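Local coordinates for putative glycosylhydrolase (Parabacteroides distasonis, PDB 3S5Q), which is a putative glycoside hydrolase with a concanavalin A-like fold, probably acting on 3-keto-disaccharides, at residues Pro103-Gln106 with Ser107-Glu110; Thr168-Pro171 with Asp172-Ile176; Gln196-Gly200 with Glu201-Trp205. All coordinates share one frame; numbering follows the deposited sequence.

Contact 1: residues Pro103-Gln106 with Ser107-Glu110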
loop_
_atom_site.group_PDB
_atom_site.type_symbol
_atom_site.label_atom_id
_atom_site.label_comp_id
_atom_site.label_asym_id
_atom_site.label_seq_id
_atom_site.Cartn_x
_atom_site.Cartn_y
_atom_site.Cartn_z
ATOM N N PRO A 103 -8.527 -8.273 -16.791
ATOM C CA PRO A 103 -9.778 -7.679 -17.270
ATOM C C PRO A 103 -10.873 -7.675 -16.215
ATOM O O PRO A 103 -11.814 -6.896 -16.307
ATOM C CB PRO A 103 -10.172 -8.612 -18.444
ATOM C CG PRO A 103 -9.574 -9.889 -18.077
ATOM C CD PRO A 103 -8.237 -9.523 -17.529
ATOM N N GLU A 104 -10.740 -8.577 -15.252
ATOM C CA GLU A 104 -11.578 -8.662 -14.088
ATOM C C GLU A 104 -11.739 -7.307 -13.429
ATOM O O GLU A 104 -12.856 -6.960 -13.018
ATOM C CB GLU A 104 -10.920 -9.636 -13.104
ATOM C CG GLU A 104 -11.616 -9.863 -11.768
ATOM C CD GLU A 104 -11.509 -11.325 -11.260
ATOM O OE1 GLU A 104 -11.420 -12.281 -12.095
ATOM O OE2 GLU A 104 -11.541 -11.504 -10.022
ATOM N N TRP A 105 -10.630 -6.553 -13.307
ATOM C CA TRP A 105 -10.654 -5.236 -12.638
ATOM C C TRP A 105 -11.549 -4.178 -13.308
ATOM O O TRP A 105 -11.900 -3.202 -12.670
ATOM C CB TRP A 105 -9.232 -4.700 -12.403
ATOM C CG TRP A 105 -8.602 -5.380 -11.251
ATOM C CD1 TRP A 105 -7.647 -6.354 -11.290
ATOM C CD2 TRP A 105 -8.931 -5.196 -9.869
ATOM N NE1 TRP A 105 -7.347 -6.782 -10.013
ATOM C CE2 TRP A 105 -8.122 -6.086 -9.122
ATOM C CE3 TRP A 105 -9.834 -4.359 -9.184
ATOM C CZ2 TRP A 105 -8.181 -6.156 -7.733
ATOM C CZ3 TRP A 105 -9.892 -4.442 -7.797
ATOM C CH2 TRP A 105 -9.061 -5.326 -7.092
ATOM N N GLN A 106 -11.932 -4.401 -14.571
ATOM C CA GLN A 106 -12.916 -3.570 -15.290
ATOM C C GLN A 106 -14.367 -3.780 -14.753
ATOM O O GLN A 106 -15.300 -3.054 -15.117
ATOM C CB GLN A 106 -12.823 -3.911 -16.804
ATOM C CG GLN A 106 -13.464 -2.928 -17.802
ATOM C CD GLN A 106 -12.980 -1.465 -17.659
ATOM O OE1 GLN A 106 -11.792 -1.185 -17.381
ATOM N NE2 GLN A 106 -13.916 -0.526 -17.864
ATOM N N SER A 107 -14.543 -4.786 -13.898
ATOM C CA SER A 107 -15.815 -5.078 -13.247
ATOM C C SER A 107 -15.983 -4.310 -11.928
ATOM O O SER A 107 -17.065 -4.390 -11.307
ATOM C CB SER A 107 -15.927 -6.580 -12.943
ATOM O OG SER A 107 -16.196 -7.337 -14.116
ATOM N N TYR A 108 -14.940 -3.587 -11.500
ATOM C CA TYR A 108 -14.938 -2.854 -10.213
ATOM C C TYR A 108 -14.709 -1.357 -10.425
ATOM O O TYR A 108 -14.017 -0.934 -11.374
ATOM C CB TYR A 108 -13.844 -3.397 -9.251
ATOM C CG TYR A 108 -14.044 -4.890 -9.044
ATOM C CD1 TYR A 108 -14.983 -5.365 -8.133
ATOM C CD2 TYR A 108 -13.390 -5.815 -9.848
ATOM C CE1 TYR A 108 -15.213 -6.733 -7.968
ATOM C CE2 TYR A 108 -13.632 -7.203 -9.716
ATOM C CZ TYR A 108 -14.541 -7.645 -8.761
ATOM O OH TYR A 108 -14.796 -8.991 -8.612
ATOM N N PRO A 109 -15.271 -0.535 -9.529
ATOM C CA PRO A 109 -15.027 0.914 -9.637
ATOM C C PRO A 109 -13.531 1.269 -9.668
ATOM O O PRO A 109 -12.705 0.561 -9.046
ATOM C CB PRO A 109 -15.690 1.485 -8.366
ATOM C CG PRO A 109 -16.596 0.474 -7.889
ATOM C CD PRO A 109 -16.169 -0.872 -8.413
ATOM N N GLU A 110 -13.190 2.340 -10.401
ATOM C CA GLU A 110 -11.834 2.898 -10.428
ATOM C C GLU A 110 -11.233 3.102 -9.037
ATOM O O GLU A 110 -10.030 2.944 -8.846
ATOM C CB GLU A 110 -11.799 4.258 -11.164
ATOM C CG GLU A 110 -11.817 4.142 -12.673
ATOM C CD GLU A 110 -11.587 5.489 -13.417
ATOM O OE1 GLU A 110 -11.448 6.568 -12.760
ATOM O OE2 GLU A 110 -11.542 5.451 -14.670
HETATM O O HOH W 1 -14.913 -11.871 -9.728
#
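Tyr108 folds back over the turn that precedes it and meets both Trp105 and Glu104, while i to i+3 bonds of a 3-10 segment tie the backbone beneath. The turn lies in the loop from strand 93-98 to strand 135-143 of the concanavalin A-like beta sandwich. Its donors are satisfied in sequence: Glu104 N bonds to His102 ND1, Gln106 N reaches Pro103 O, Ser107 N gives its hydrogen to Glu104 O at 2.9 Å, and Tyr108 N gives its own to Trp105 O over a longer 3.3 Å. In this last bond the donor stands 67° out of the carbonyl plane of Trp105. Trp105 O also accepts a weak bond from Arg113, whose guanidinium group binds Tyr108 O as well and so clasps the end of the turn.

The side chains add apolar contact and one water. Trp105 CE3 lies 3.9 Å from Tyr108 CD2, an oblique pairing of rings with planes inclined at 59°. Glu104 runs alongside Tyr108 because its CG is anti to the backbone N (chi1 178°), which brings Glu104 CG to the ring edge, 3.9 Å from Tyr108 CE2. A water sits 3.1 Å from Tyr108 OH and donates a weak bond to Glu104 OE2. Backbone bonds thus set the shape of this surface turn, Trp105 roots it against strand 93-98, and the polar ends of Glu104 and Tyr108 share a water.

Contact 2: residues Thr168-Pro171 with Asp172-Ile176. With EDO (1,2-ethanediol), chain F; EDO (1,2-ethanediol), chain H.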
loop_
_atom_site.group_PDB
_atom_site.type_symbol
_atom_site.label_atom_id
_atom_site.label_comp_id
_atom_site.label_asym_id
_atom_site.label_seq_id
_atom_site.Cartn_x
_atom_site.Cartn_y
_atom_site.Cartn_z
ATOM N N THR A 168 -20.190 6.713 4.648
ATOM C CA THR A 168 -20.897 5.981 3.574
ATOM C C THR A 168 -20.825 6.559 2.162
ATOM O O THR A 168 -21.087 5.839 1.174
ATOM C CB THR A 168 -22.383 5.872 3.934
ATOM O OG1 THR A 168 -22.963 7.189 3.975
ATOM C CG2 THR A 168 -22.574 5.134 5.333
ATOM N N THR A 169 -20.540 7.861 2.066
ATOM C CA THR A 169 -20.595 8.607 0.808
ATOM C C THR A 169 -19.290 9.404 0.628
ATOM O O THR A 169 -18.892 10.156 1.530
ATOM C CB THR A 169 -21.843 9.574 0.801
ATOM O OG1 THR A 169 -22.998 8.810 1.136
ATOM C CG2 THR A 169 -22.034 10.275 -0.590
ATOM N N ASN A 170 -18.605 9.175 -0.502
ATOM C CA ASN A 170 -17.438 9.971 -0.881
ATOM C C ASN A 170 -17.854 11.412 -1.199
ATOM O O ASN A 170 -19.028 11.658 -1.543
ATOM C CB ASN A 170 -16.703 9.303 -2.053
ATOM C CG ASN A 170 -16.056 7.970 -1.657
ATOM O OD1 ASN A 170 -15.384 7.910 -0.634
ATOM N ND2 ASN A 170 -16.260 6.894 -2.462
ATOM N N PRO A 171 -16.927 12.393 -1.065
ATOM C CA PRO A 171 -17.306 13.801 -1.382
ATOM C C PRO A 171 -17.991 13.956 -2.745
ATOM O O PRO A 171 -18.867 14.807 -2.891
ATOM C CB PRO A 171 -15.959 14.544 -1.337
ATOM C CG PRO A 171 -15.204 13.805 -0.242
ATOM C CD PRO A 171 -15.631 12.328 -0.356
ATOM N N ASP A 172 -17.621 13.104 -3.708
ATOM C CA ASP A 172 -18.206 13.104 -5.067
ATOM C C ASP A 172 -19.533 12.358 -5.247
ATOM O O ASP A 172 -20.063 12.266 -6.363
ATOM C CB ASP A 172 -17.205 12.545 -6.069
ATOM C CG ASP A 172 -17.067 11.011 -6.005
ATOM O OD1 ASP A 172 -17.520 10.345 -5.055
ATOM O OD2 ASP A 172 -16.421 10.489 -6.916
ATOM N N GLY A 173 -20.074 11.853 -4.149
ATOM C CA GLY A 173 -21.390 11.217 -4.123
ATOM C C GLY A 173 -21.409 9.703 -4.325
ATOM O O GLY A 173 -22.450 9.077 -4.149
ATOM N N THR A 174 -20.263 9.144 -4.688
ATOM C CA THR A 174 -20.102 7.734 -4.874
ATOM C C THR A 174 -20.065 6.954 -3.539
ATOM O O THR A 174 -19.765 7.485 -2.489
ATOM C CB THR A 174 -18.828 7.424 -5.710
ATOM O OG1 THR A 174 -17.640 7.794 -4.980
ATOM C CG2 THR A 174 -18.876 8.108 -7.092
ATOM N N GLU A 175 -20.396 5.672 -3.631
ATOM C CA GLU A 175 -20.516 4.781 -2.466
ATOM C C GLU A 175 -19.186 4.401 -1.871
ATOM O O GLU A 175 -18.229 4.128 -2.579
ATOM C CB GLU A 175 -21.227 3.462 -2.857
ATOM C CG GLU A 175 -22.766 3.544 -2.957
ATOM C CD GLU A 175 -23.449 3.825 -1.638
ATOM O OE1 GLU A 175 -22.776 3.739 -0.603
ATOM O OE2 GLU A 175 -24.658 4.133 -1.630
ATOM N N ILE A 176 -19.170 4.348 -0.555
ATOM C CA ILE A 176 -18.058 3.799 0.192
ATOM C C ILE A 176 -18.473 2.352 0.520
ATOM O O ILE A 176 -19.627 2.104 0.800
ATOM C CB ILE A 176 -17.791 4.621 1.452
ATOM C CG1 ILE A 176 -17.342 6.045 1.042
ATOM C CG2 ILE A 176 -16.735 3.912 2.379
ATOM C CD1 ILE A 176 -17.057 7.005 2.288
HETATM C C1 EDO F . -12.803 13.261 -4.439
HETATM O O1 EDO F . -12.270 14.438 -3.814
HETATM C C2 EDO F . -14.111 13.013 -3.729
HETATM O O2 EDO F . -14.762 11.771 -3.965
HETATM C C1 EDO H . -20.116 14.595 1.788
HETATM O O1 EDO H . -18.717 14.453 1.797
HETATM C C2 EDO H . -20.728 13.266 1.380
HETATM O O2 EDO H . -20.781 13.211 -0.038
#
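Asn170 and Thr174 close a tight beta hairpin with a type I turn plus G1 bulge: the turn runs from Asn170 to Gly173, Gly173 is the bulge residue, and a single bridge joins Thr169 to Glu175. Asn170 N donates to Thr174 O at 2.9 Å, Ile176 N to Thr168 O, and Gly173 N to Asn170 O, which also accepts from an ethanediol probably left by crystallisation.

The side chain of Asn170 crosses toward Thr174 and Ile176. Asn170 CB lies 3.3 Å from Asp172 OD1 and almost as near to Thr174 OG1. With chi1 at -67°, Asn170 CG lies anti to the carbonyl carbon and passes beside Ile176 CG1 at 3.6 Å. At the tip, OD1 packs against that same Ile176 carbon and accepts a hydrogen bond from Trp164 NE1. Asn170 ND2 has two acceptors: Gly119 O and, at 3.0 Å, Thr174 OG1, which lies close to the amide plane. The buried amide is thereby fixed at both ends and tied to neighbouring loops.

Asp172 holds the hydroxyl in turn. Asp172 OD1 accepts from Thr174 N, which stands above the carboxylate plane, and so makes an Asx turn; it also takes the Thr174 OG1 hydrogen on its syn lone pair at 2.6 Å.

Contact 3: residues Gln196-Gly200 with Glu201-Trp205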
loop_
_atom_site.group_PDB
_atom_site.type_symbol
_atom_site.label_atom_id
_atom_site.label_comp_id
_atom_site.label_asym_id
_atom_site.label_seq_id
_atom_site.Cartn_x
_atom_site.Cartn_y
_atom_site.Cartn_z
ATOM N N GLN A 196 -1.031 -6.289 3.408
ATOM C CA GLN A 196 -2.038 -7.314 3.265
ATOM C C GLN A 196 -1.334 -8.521 2.636
ATOM O O GLN A 196 -0.378 -8.358 1.909
ATOM C CB GLN A 196 -3.210 -6.833 2.396
ATOM C CG GLN A 196 -4.445 -7.769 2.475
ATOM C CD GLN A 196 -5.650 -7.344 1.595
ATOM O OE1 GLN A 196 -5.650 -6.287 0.930
ATOM N NE2 GLN A 196 -6.690 -8.179 1.613
ATOM N N GLY A 197 -1.788 -9.717 2.951
ATOM C CA GLY A 197 -1.283 -10.908 2.268
ATOM C C GLY A 197 -1.939 -11.099 0.901
ATOM O O GLY A 197 -2.460 -10.171 0.272
ATOM N N LYS A 198 -1.893 -12.340 0.467
ATOM C CA LYS A 198 -2.414 -12.816 -0.800
ATOM C C LYS A 198 -3.966 -12.924 -0.723
ATOM O O LYS A 198 -4.508 -13.951 -0.292
ATOM C CB LYS A 198 -1.745 -14.190 -0.982
ATOM C CG LYS A 198 -1.795 -14.895 -2.305
ATOM C CD LYS A 198 -1.340 -16.358 -2.061
ATOM C CE LYS A 198 -1.419 -17.254 -3.305
ATOM N NZ LYS A 198 -0.685 -18.552 -3.127
ATOM N N HIS A 199 -4.675 -11.869 -1.126
ATOM C CA HIS A 199 -6.162 -11.845 -1.091
ATOM C C HIS A 199 -6.770 -12.507 -2.348
ATOM O O HIS A 199 -7.977 -12.777 -2.402
ATOM C CB HIS A 199 -6.654 -10.393 -0.931
ATOM C CG HIS A 199 -8.111 -10.248 -0.589
ATOM N ND1 HIS A 199 -8.645 -10.650 0.620
ATOM C CD2 HIS A 199 -9.125 -9.657 -1.267
ATOM C CE1 HIS A 199 -9.933 -10.353 0.650
ATOM N NE2 HIS A 199 -10.247 -9.738 -0.478
ATOM N N GLY A 200 -5.927 -12.754 -3.353
ATOM C CA GLY A 200 -6.317 -13.528 -4.536
ATOM C C GLY A 200 -5.729 -14.920 -4.450
ATOM O O GLY A 200 -5.280 -15.341 -3.384
ATOM N N GLU A 201 -5.774 -15.651 -5.560
ATOM C CA GLU A 201 -5.049 -16.919 -5.675
ATOM C C GLU A 201 -3.683 -16.693 -6.313
ATOM O O GLU A 201 -2.917 -17.621 -6.480
ATOM C CB GLU A 201 -5.851 -17.971 -6.466
ATOM C CG GLU A 201 -6.841 -18.809 -5.596
ATOM C CD GLU A 201 -7.253 -20.123 -6.264
ATOM O OE1 GLU A 201 -6.599 -20.535 -7.260
ATOM O OE2 GLU A 201 -8.228 -20.756 -5.791
ATOM N N SER A 202 -3.368 -15.445 -6.652
ATOM C CA SER A 202 -2.043 -15.124 -7.175
ATOM C C SER A 202 -1.189 -14.340 -6.175
ATOM O O SER A 202 -1.675 -13.618 -5.258
ATOM C CB SER A 202 -2.154 -14.359 -8.486
ATOM O OG SER A 202 -3.134 -13.353 -8.342
ATOM N N ASN A 203 0.106 -14.484 -6.402
ATOM C CA ASN A 203 1.104 -14.066 -5.447
ATOM C C ASN A 203 1.470 -12.594 -5.510
ATOM O O ASN A 203 1.382 -11.968 -6.557
ATOM C CB ASN A 203 2.342 -14.918 -5.623
ATOM C CG ASN A 203 2.127 -16.321 -5.145
ATOM O OD1 ASN A 203 1.567 -16.565 -4.058
ATOM N ND2 ASN A 203 2.530 -17.261 -5.963
ATOM N N ILE A 204 1.889 -12.076 -4.361
ATOM C CA ILE A 204 2.404 -10.717 -4.234
ATOM C C ILE A 204 3.836 -10.812 -3.699
ATOM O O ILE A 204 4.080 -11.595 -2.799
ATOM C CB ILE A 204 1.494 -9.826 -3.267
ATOM C CG1 ILE A 204 1.991 -8.399 -3.210
ATOM C CG2 ILE A 204 1.400 -10.383 -1.811
ATOM C CD1 ILE A 204 1.936 -7.652 -4.495
ATOM N N TRP A 205 4.763 -10.015 -4.243
ATOM C CA TRP A 205 6.142 -9.939 -3.712
ATOM C C TRP A 205 6.459 -8.491 -3.384
ATOM O O TRP A 205 6.094 -7.598 -4.154
ATOM C CB TRP A 205 7.179 -10.481 -4.717
ATOM C CG TRP A 205 6.966 -11.899 -5.112
ATOM C CD1 TRP A 205 7.521 -13.000 -4.526
ATOM C CD2 TRP A 205 6.147 -12.382 -6.188
ATOM N NE1 TRP A 205 7.079 -14.135 -5.146
ATOM C CE2 TRP A 205 6.242 -13.791 -6.180
ATOM C CE3 TRP A 205 5.339 -11.766 -7.153
ATOM C CZ2 TRP A 205 5.570 -14.606 -7.121
ATOM C CZ3 TRP A 205 4.667 -12.593 -8.112
ATOM C CH2 TRP A 205 4.795 -13.988 -8.070
#
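Lys198 reaches across the bend of Gln196-Trp205 to Asn203, its aliphatic chain lying over the backbone of Glu201 and Ser202. With Glu201 and Gly200 it has the most surface buried here. The lysine leaves the main chain with CG anti to the backbone N (chi1 -167°) and stays extended to its tip, which lays CG, CD and CE against the other arm. Lys198 CG comes to 3.2 Å from Ser202 O, and Lys198 CE lies 3.5 Å from Glu201 O. At the end, Lys198 NZ makes a weak hydrogen bond of 3.1 Å to Asn203 OD1, the two side chains crossing at a slant. The same oxygen, Asn203 OD1, is 3.2 Å from Lys198 CE, so the methylene next to NZ packs against it too.

Gly200 and Glu201 form the bend itself, and their buried surface comes largely from being neighbours in sequence. The Ser202 carbonyl oxygen, buried beneath the lysine chain, has no polar partner in the model, whereas the Ser202 hydroxyl binds Val72 O.

The loop is a crossing from one sheet of the concanavalin A-like sandwich to the other, carrying the chain from strand 192-195 of the five-stranded sheet into strand 204-213 of the eight-stranded one. Backbone bonds join Lys198 to Ala49 and His199 to Asn75, and Ile204 packs its side chain on Ser76 of strand 75-82.

All three contacts are local turns in one beta-rich chain, yet they differ in depth and attachment. Contact 1 is a surface contact, whereas contacts 2 and 3 are partly buried; contact 3 lies nearest the chain centre, its own centre about 13 Å away. All three loops pass between the two sheets, those of contacts 1 and 2 being long and following strands 93-98 and 154-160, but contact 3 alone runs directly into a strand. Their chemistry follows: a 3-10 winding with a bridging water in contact 1, a network about a buried amide in contact 2, and mainly lysine methylenes in contact 3. None touches another; the centres of contacts 2 and 3 are about 28 Å apart.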